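Local coordinates for protein putative esterase (Sulfolobus solfataricus P2, PDB 2RAU) that probably acts as a lipase or esterase of the alpha/beta-hydrolase fold and binds calcium, at residues V86-L89 with A90-F94; P277-L280 with S281-D285; Y235-I238 with S239-L242. All blocks are in the same frame, centred on the assembly; numbering follows the deposited sequence.

Contact 1. Residues V86-L89 with A90-F94; sequences VLYL and ARNGF
Y88 carries its ring beside its own carbonyl carbon (chi1 -174°), which brings it to N92, whose own CG stands anti to the carbonyl carbon (chi1 -75°) and turns the amide back over that ring. ND2 of N92 lies 3.6 Å above the plane of the Y88 ring, over its centre, with ring and amide planes 43° apart. The same ND2 donates to Y88 O at 2.8 Å, nearly in the plane of its own amide. N92 N also reaches Y88 O, at 3.1 Å but less straight, and the two donors come from opposite faces of the carbonyl plane. Two bonds from one residue thus grip a carbonyl of the last helical turn and hold the amide against the ring.

One residue on, the chain closes the helix with a Schellman motif. G93, at positive phi, is its C-prime residue: F94 N donates to L89 O at 3.1 Å, and G93 N to A90 O. These backbone angles favour glycine, since a CB would crowd N92 O. CB of F94 approaches CB of L89 to 4.4 Å, while L89 O lies at the edge of the F94 ring.

Helix 85-91 rests on strands 21-29 and 37-45 through L87 and A90, Y88 packs against helix 338-353, and after the turn at N92 and G93 the chain enters strand 94-100.

Contact 2. Residues P277-L280 with S281-D285; sequences PYRL and SLERD
Between Y278 and E283 the backbone makes little more than one helical turn, in which L282 N donates to Y278 O at 3.0 Å while the bonds from E283 N to R279 O and L280 O are both weak. Across this short turn R279 and E283 form a salt bridge. R279 sends CG anti to its N (chi1 179°) and bends at chi2, which carries NE to the extended carboxylate arm of E283. R279 NE donates to E283 OE2 at 3.1 Å, with an N-H...O angle of 155°. OE2 sits near the guanidinium plane, at its edge, but NE meets the carboxylate from above, the two planes being 78° apart. A water accepts from R279 NH2 and donates to E283 OE2, bridging the pair a second time. The other carboxylate oxygen, OE1, accepts from W123 N, so E283 ties the end of the turn to the start of helix 123-141. With an alanine here in place of R279, E283 OE2 would probably lose its charged mate, and the carboxylate, held by W123 N at OE1, would be freer to shift.

One residue back along the turn, CB of Y278 touches CD1 of L282 at 3.9 Å. Nearby, S281 OG lies 3.1 Å from Y278 O and shares a water with P277 O, which receives a bond of 2.7 Å from that water. The phenol OH of Y278 is bound by a hydrogen bond with E193 N.

Helix 278-282 follows strand 275-277 directly and is wedged between two longer helices: Y278, R279 and L282 face helix 197-203, whereas L280 packs on W123 and W126 of helix 123-141.

Contact 3. Residues Y235-I238 with S239-L242; sequences YKSI and SDFL
S237 is the N-cap of helix 238-248, and its OG accepts from D240 N at 3.1 Å, with an N-H...O angle of 160°. Lying between the backbone N and the carbonyl carbon (chi1 71°), OG is turned into the first helical turn, where it takes up an amide that has no earlier helical carbonyl to bond. The next two amides are served by the regular pattern, F241 N by S237 O and L242 N by I238 O. The cap is buried, and a water belongs to it: S239 OG, held by P226 O in the preceding loop, receives a bond from a water that also binds S237 OG.

The tight side of the contact is aromatic and aliphatic. Y235, two residues ahead of the cap, folds back so that one face of its ring covers the backbone of F241: CA of F241 stands 3.9 Å from the centroid of the Y235 ring, close to the normal, in a CH-pi contact. CD2 of Y235 also touches CB of F241 at 3.8 Å. The two rings, with planes 57° apart, meet obliquely, and CE2 of Y235 lies at the edge of the F241 ring. The hydroxyl of Y235 is hydrogen-bonded to D244 OD2, one helical turn further on, which pins the far end of this ring. Round the helix, CG1 of I238 meets CD1 of L242 at 4.3 Å, and both side chains pack on helix 218-224.

Solvent is nearest at K236 and D240, where the contact is looser. K236 is exposed; of its side chain, CB comes near D240 OD2, at 3.6 Å, while the rest bends away. A second water accepts from K236 N and donates to D240 OD2 at 2.8 Å.

Along the chain the order is contact 1, contact 3, contact 2: contact 1 lies at the C-terminal end of a helix, contact 3 at an N-terminal end, and contact 2 takes in all of a short helix. They stand well apart, with centres 33 to 35 Å from one another and nearest atoms about 19 to 24 Å apart, so none touches another. Contact 1 lies against the central mixed sheet, where helix 85-91 leads into strand 94-100. Contacts 2 and 3 come between strands 170-176 and 297-302 of that sheet, an insertion consistent with the cap region of alpha/beta hydrolases. Contacts 1 and 2 lie on opposite sides of the chain's centre.

Contact 1. Residues V86-L89 with A90-F94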
loop_
_atom_site.group_PDB
_atom_site.type_symbol
_atom_site.label_atom_id
_atom_site.label_comp_id
_atom_site.label_asym_id
_atom_site.label_seq_id
_atom_site.Cartn_x
_atom_site.Cartn_y
_atom_site.Cartn_z
ATOM N N VAL A 86 4.009 9.705 -1.707
ATOM C CA VAL A 86 2.837 10.574 -1.738
ATOM C C VAL A 86 3.232 12.021 -1.503
ATOM O O VAL A 86 2.922 12.905 -2.308
ATOM C CB VAL A 86 1.723 10.102 -0.736
ATOM C CG1 VAL A 86 0.644 11.200 -0.542
ATOM C CG2 VAL A 86 1.099 8.788 -1.178
ATOM N N LEU A 87 3.944 12.262 -0.414
ATOM C CA LEU A 87 4.385 13.611 -0.038
ATOM C C LEU A 87 5.400 14.221 -1.027
ATOM O O LEU A 87 5.341 15.391 -1.360
ATOM C CB LEU A 87 4.907 13.601 1.385
ATOM C CG LEU A 87 3.963 13.085 2.510
ATOM C CD1 LEU A 87 4.623 13.272 3.868
ATOM C CD2 LEU A 87 2.574 13.750 2.557
ATOM N N TYR A 88 6.312 13.398 -1.502
ATOM C CA TYR A 88 7.315 13.788 -2.486
ATOM C C TYR A 88 6.684 14.241 -3.791
ATOM O O TYR A 88 7.041 15.293 -4.335
ATOM C CB TYR A 88 8.251 12.588 -2.767
ATOM C CG TYR A 88 9.403 12.959 -3.680
ATOM C CD1 TYR A 88 10.575 13.518 -3.156
ATOM C CD2 TYR A 88 9.327 12.786 -5.064
ATOM C CE1 TYR A 88 11.631 13.856 -3.981
ATOM C CE2 TYR A 88 10.402 13.115 -5.870
ATOM C CZ TYR A 88 11.528 13.649 -5.325
ATOM O OH TYR A 88 12.597 13.971 -6.109
ATOM N N LEU A 89 5.766 13.440 -4.312
ATOM C CA LEU A 89 5.080 13.846 -5.544
ATOM C C LEU A 89 4.217 15.085 -5.324
ATOM O O LEU A 89 4.169 15.938 -6.189
ATOM C CB LEU A 89 4.312 12.688 -6.183
ATOM C CG LEU A 89 5.113 11.510 -6.697
ATOM C CD1 LEU A 89 4.107 10.484 -7.215
ATOM C CD2 LEU A 89 6.131 11.965 -7.764
ATOM N N ALA A 90 3.548 15.193 -4.174
ATOM C CA ALA A 90 2.761 16.400 -3.882
ATOM C C ALA A 90 3.666 17.641 -3.784
ATOM O O ALA A 90 3.319 18.707 -4.299
ATOM C CB ALA A 90 1.919 16.211 -2.625
ATOM N N ARG A 91 4.836 17.521 -3.137
ATOM C CA ARG A 91 5.776 18.645 -3.050
ATOM C C ARG A 91 6.267 19.081 -4.399
ATOM O O ARG A 91 6.600 20.227 -4.603
ATOM C CB ARG A 91 7.018 18.275 -2.194
ATOM C CG ARG A 91 6.783 18.389 -0.715
ATOM C CD ARG A 91 6.596 19.856 -0.214
ATOM N NE ARG A 91 7.812 20.625 -0.334
ATOM C CZ ARG A 91 8.850 20.541 0.499
ATOM N NH1 ARG A 91 8.829 19.741 1.556
ATOM N NH2 ARG A 91 9.921 21.277 0.272
ATOM N N ASN A 92 6.297 18.142 -5.332
ATOM C CA ASN A 92 6.743 18.389 -6.692
ATOM C C ASN A 92 5.613 18.699 -7.695
ATOM O O ASN A 92 5.821 18.674 -8.910
ATOM C CB ASN A 92 7.642 17.218 -7.094
ATOM C CG ASN A 92 9.019 17.330 -6.426
ATOM O OD1 ASN A 92 9.811 18.122 -6.874
ATOM N ND2 ASN A 92 9.271 16.599 -5.334
ATOM N N GLY A 93 4.445 19.048 -7.160
ATOM C CA GLY A 93 3.372 19.685 -7.906
ATOM C C GLY A 93 2.177 18.858 -8.314
ATOM O O GLY A 93 1.257 19.386 -8.928
ATOM N N PHE A 94 2.171 17.576 -7.967
ATOM C CA PHE A 94 1.088 16.681 -8.327
ATOM C C PHE A 94 -0.035 16.661 -7.296
ATOM O O PHE A 94 0.192 16.848 -6.092
ATOM C CB PHE A 94 1.587 15.257 -8.549
ATOM C CG PHE A 94 2.331 15.064 -9.835
ATOM C CD1 PHE A 94 3.695 15.325 -9.910
ATOM C CD2 PHE A 94 1.671 14.628 -10.974
ATOM C CE1 PHE A 94 4.362 15.175 -11.098
ATOM C CE2 PHE A 94 2.330 14.465 -12.160
ATOM C CZ PHE A 94 3.671 14.726 -12.239
#

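Contact 2. Residues P277-L280 with S281-D285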
loop_
_atom_site.group_PDB
_atom_site.type_symbol
_atom_site.label_atom_id
_atom_site.label_comp_id
_atom_site.label_asym_id
_atom_site.label_seq_id
_atom_site.Cartn_x
_atom_site.Cartn_y
_atom_site.Cartn_z
ATOM N N PRO A 277 -8.619 -9.571 4.177
ATOM C CA PRO A 277 -9.477 -10.678 3.824
ATOM C C PRO A 277 -8.776 -11.781 3.057
ATOM O O PRO A 277 -7.992 -11.535 2.116
ATOM C CB PRO A 277 -10.560 -10.017 2.970
ATOM C CG PRO A 277 -9.830 -8.872 2.309
ATOM C CD PRO A 277 -8.945 -8.348 3.417
ATOM N N TYR A 278 -9.029 -13.008 3.483
ATOM C CA TYR A 278 -8.598 -14.189 2.719
ATOM C C TYR A 278 -9.165 -14.255 1.301
ATOM O O TYR A 278 -8.547 -14.841 0.414
ATOM C CB TYR A 278 -8.969 -15.518 3.456
ATOM C CG TYR A 278 -7.806 -16.097 4.253
ATOM C CD1 TYR A 278 -6.714 -16.668 3.605
ATOM C CD2 TYR A 278 -7.808 -16.102 5.642
ATOM C CE1 TYR A 278 -5.646 -17.209 4.319
ATOM C CE2 TYR A 278 -6.742 -16.615 6.350
ATOM C CZ TYR A 278 -5.663 -17.177 5.674
ATOM O OH TYR A 278 -4.578 -17.687 6.365
ATOM N N ARG A 279 -10.346 -13.690 1.097
ATOM C CA ARG A 279 -11.067 -13.871 -0.146
ATOM C C ARG A 279 -10.209 -13.442 -1.373
ATOM O O ARG A 279 -10.170 -14.128 -2.409
ATOM C CB ARG A 279 -12.443 -13.160 -0.044
ATOM C CG ARG A 279 -13.350 -13.223 -1.270
ATOM C CD ARG A 279 -13.628 -14.638 -1.558
ATOM N NE ARG A 279 -14.691 -14.864 -2.531
ATOM C CZ ARG A 279 -15.904 -15.328 -2.229
ATOM N NH1 ARG A 279 -16.285 -15.576 -0.977
ATOM N NH2 ARG A 279 -16.760 -15.547 -3.203
ATOM N N LEU A 280 -9.472 -12.351 -1.244
ATOM C CA LEU A 280 -8.677 -11.855 -2.362
ATOM C C LEU A 280 -7.684 -12.903 -2.858
ATOM O O LEU A 280 -7.572 -13.124 -4.055
ATOM C CB LEU A 280 -7.963 -10.558 -1.966
ATOM C CG LEU A 280 -8.763 -9.265 -1.948
ATOM C CD1 LEU A 280 -8.010 -8.227 -1.200
ATOM C CD2 LEU A 280 -9.099 -8.785 -3.383
ATOM N N SER A 281 -6.999 -13.576 -1.938
ATOM C CA SER A 281 -6.003 -14.565 -2.309
ATOM C C SER A 281 -6.646 -15.885 -2.708
ATOM O O SER A 281 -6.081 -16.644 -3.495
ATOM C CB SER A 281 -4.973 -14.762 -1.181
ATOM O OG SER A 281 -5.549 -15.244 0.008
ATOM N N LEU A 282 -7.849 -16.149 -2.200
ATOM C CA LEU A 282 -8.540 -17.387 -2.521
ATOM C C LEU A 282 -9.216 -17.279 -3.877
ATOM O O LEU A 282 -9.704 -18.257 -4.386
ATOM C CB LEU A 282 -9.544 -17.748 -1.433
ATOM C CG LEU A 282 -8.987 -18.045 -0.039
ATOM C CD1 LEU A 282 -10.141 -18.296 0.916
ATOM C CD2 LEU A 282 -8.044 -19.202 -0.042
ATOM N N GLU A 283 -9.249 -16.082 -4.458
ATOM C CA GLU A 283 -9.703 -15.888 -5.847
ATOM C C GLU A 283 -8.528 -15.871 -6.858
ATOM O O GLU A 283 -8.545 -15.167 -7.864
ATOM C CB GLU A 283 -10.512 -14.609 -5.958
ATOM C CG GLU A 283 -11.858 -14.708 -5.324
ATOM C CD GLU A 283 -12.637 -13.409 -5.446
ATOM O OE1 GLU A 283 -12.049 -12.380 -5.818
ATOM O OE2 GLU A 283 -13.831 -13.413 -5.154
ATOM N N ARG A 284 -7.495 -16.655 -6.558
ATOM C CA ARG A 284 -6.389 -16.900 -7.478
ATOM C C ARG A 284 -6.948 -17.484 -8.794
ATOM O O ARG A 284 -6.336 -17.339 -9.850
ATOM C CB ARG A 284 -5.404 -17.892 -6.835
ATOM C CG ARG A 284 -6.009 -19.302 -6.623
ATOM C CD ARG A 284 -5.031 -20.288 -6.008
ATOM N NE ARG A 284 -4.843 -20.105 -4.563
ATOM C CZ ARG A 284 -5.692 -20.523 -3.613
ATOM N NH1 ARG A 284 -6.844 -21.133 -3.924
ATOM N NH2 ARG A 284 -5.395 -20.310 -2.331
ATOM N N ASP A 285 -8.107 -18.152 -8.700
ATOM C CA ASP A 285 -8.826 -18.721 -9.855
ATOM C C ASP A 285 -9.109 -17.702 -10.960
ATOM O O ASP A 285 -8.892 -17.997 -12.134
ATOM C CB ASP A 285 -10.170 -19.314 -9.402
HETATM O O HOH W 1 -5.967 -12.568 0.630
HETATM O O HOH W 2 -15.284 -15.618 -6.026
#

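Contact 3. Residues Y235-I238 with S239-L242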
loop_
_atom_site.group_PDB
_atom_site.type_symbol
_atom_site.label_atom_id
_atom_site.label_comp_id
_atom_site.label_asym_id
_atom_site.label_seq_id
_atom_site.Cartn_x
_atom_site.Cartn_y
_atom_site.Cartn_z
ATOM N N TYR A 235 19.264 -13.166 19.959
ATOM C CA TYR A 235 19.623 -11.777 19.688
ATOM C C TYR A 235 19.929 -11.049 20.963
ATOM O O TYR A 235 19.413 -11.400 22.018
ATOM C CB TYR A 235 18.488 -11.069 18.973
ATOM C CG TYR A 235 18.173 -11.683 17.645
ATOM C CD1 TYR A 235 18.862 -11.321 16.523
ATOM C CD2 TYR A 235 17.163 -12.632 17.527
ATOM C CE1 TYR A 235 18.578 -11.906 15.311
ATOM C CE2 TYR A 235 16.875 -13.226 16.326
ATOM C CZ TYR A 235 17.574 -12.847 15.217
ATOM O OH TYR A 235 17.250 -13.377 13.997
ATOM N N LYS A 236 20.713 -9.990 20.838
ATOM C CA LYS A 236 21.131 -9.201 21.981
ATOM C C LYS A 236 20.050 -8.233 22.426
ATOM O O LYS A 236 20.043 -7.823 23.574
ATOM C CB LYS A 236 22.398 -8.393 21.618
ATOM C CG LYS A 236 23.137 -7.718 22.777
ATOM C CD LYS A 236 24.016 -8.723 23.593
ATOM C CE LYS A 236 25.214 -9.206 22.760
ATOM N NZ LYS A 236 26.267 -10.038 23.434
ATOM N N SER A 237 19.162 -7.796 21.528
ATOM C CA SER A 237 18.146 -6.840 21.919
ATOM C C SER A 237 16.872 -7.041 21.138
ATOM O O SER A 237 16.871 -7.691 20.113
ATOM C CB SER A 237 18.614 -5.423 21.630
ATOM O OG SER A 237 18.662 -5.114 20.245
ATOM N N ILE A 238 15.795 -6.447 21.639
ATOM C CA ILE A 238 14.517 -6.507 20.949
ATOM C C ILE A 238 14.577 -5.890 19.552
ATOM O O ILE A 238 13.967 -6.390 18.582
ATOM C CB ILE A 238 13.395 -5.894 21.845
ATOM C CG1 ILE A 238 12.006 -6.262 21.294
ATOM C CG2 ILE A 238 13.576 -4.374 22.095
ATOM C CD1 ILE A 238 10.852 -5.957 22.286
ATOM N N SER A 239 15.268 -4.771 19.435
ATOM C CA SER A 239 15.351 -4.126 18.132
ATOM C C SER A 239 16.127 -4.953 17.151
ATOM O O SER A 239 15.794 -4.961 15.980
ATOM C CB SER A 239 15.874 -2.691 18.205
ATOM O OG SER A 239 17.212 -2.600 18.663
ATOM N N ASP A 240 17.183 -5.605 17.620
ATOM C CA ASP A 240 17.974 -6.520 16.807
ATOM C C ASP A 240 17.114 -7.662 16.233
ATOM O O ASP A 240 17.223 -8.018 15.048
ATOM C CB ASP A 240 19.091 -7.147 17.642
ATOM C CG ASP A 240 20.216 -6.177 18.025
ATOM O OD1 ASP A 240 20.204 -4.980 17.631
ATOM O OD2 ASP A 240 21.125 -6.662 18.748
ATOM N N PHE A 241 16.290 -8.233 17.109
ATOM C CA PHE A 241 15.364 -9.323 16.788
ATOM C C PHE A 241 14.353 -8.895 15.739
ATOM O O PHE A 241 14.193 -9.570 14.692
ATOM C CB PHE A 241 14.717 -9.790 18.082
ATOM C CG PHE A 241 13.427 -10.523 17.904
ATOM C CD1 PHE A 241 13.398 -11.793 17.363
ATOM C CD2 PHE A 241 12.230 -9.956 18.330
ATOM C CE1 PHE A 241 12.200 -12.483 17.266
ATOM C CE2 PHE A 241 11.044 -10.636 18.211
ATOM C CZ PHE A 241 11.029 -11.891 17.686
ATOM N N LEU A 242 13.738 -7.725 15.928
ATOM C CA LEU A 242 12.699 -7.254 15.029
ATOM C C LEU A 242 13.280 -6.898 13.684
ATOM O O LEU A 242 12.738 -7.284 12.650
ATOM C CB LEU A 242 11.939 -6.051 15.585
ATOM C CG LEU A 242 11.087 -6.384 16.827
ATOM C CD1 LEU A 242 10.604 -5.091 17.421
ATOM C CD2 LEU A 242 9.962 -7.387 16.453
HETATM O O HOH W 3 21.838 -9.288 18.154
HETATM O O HOH W 4 19.911 -2.714 20.125
#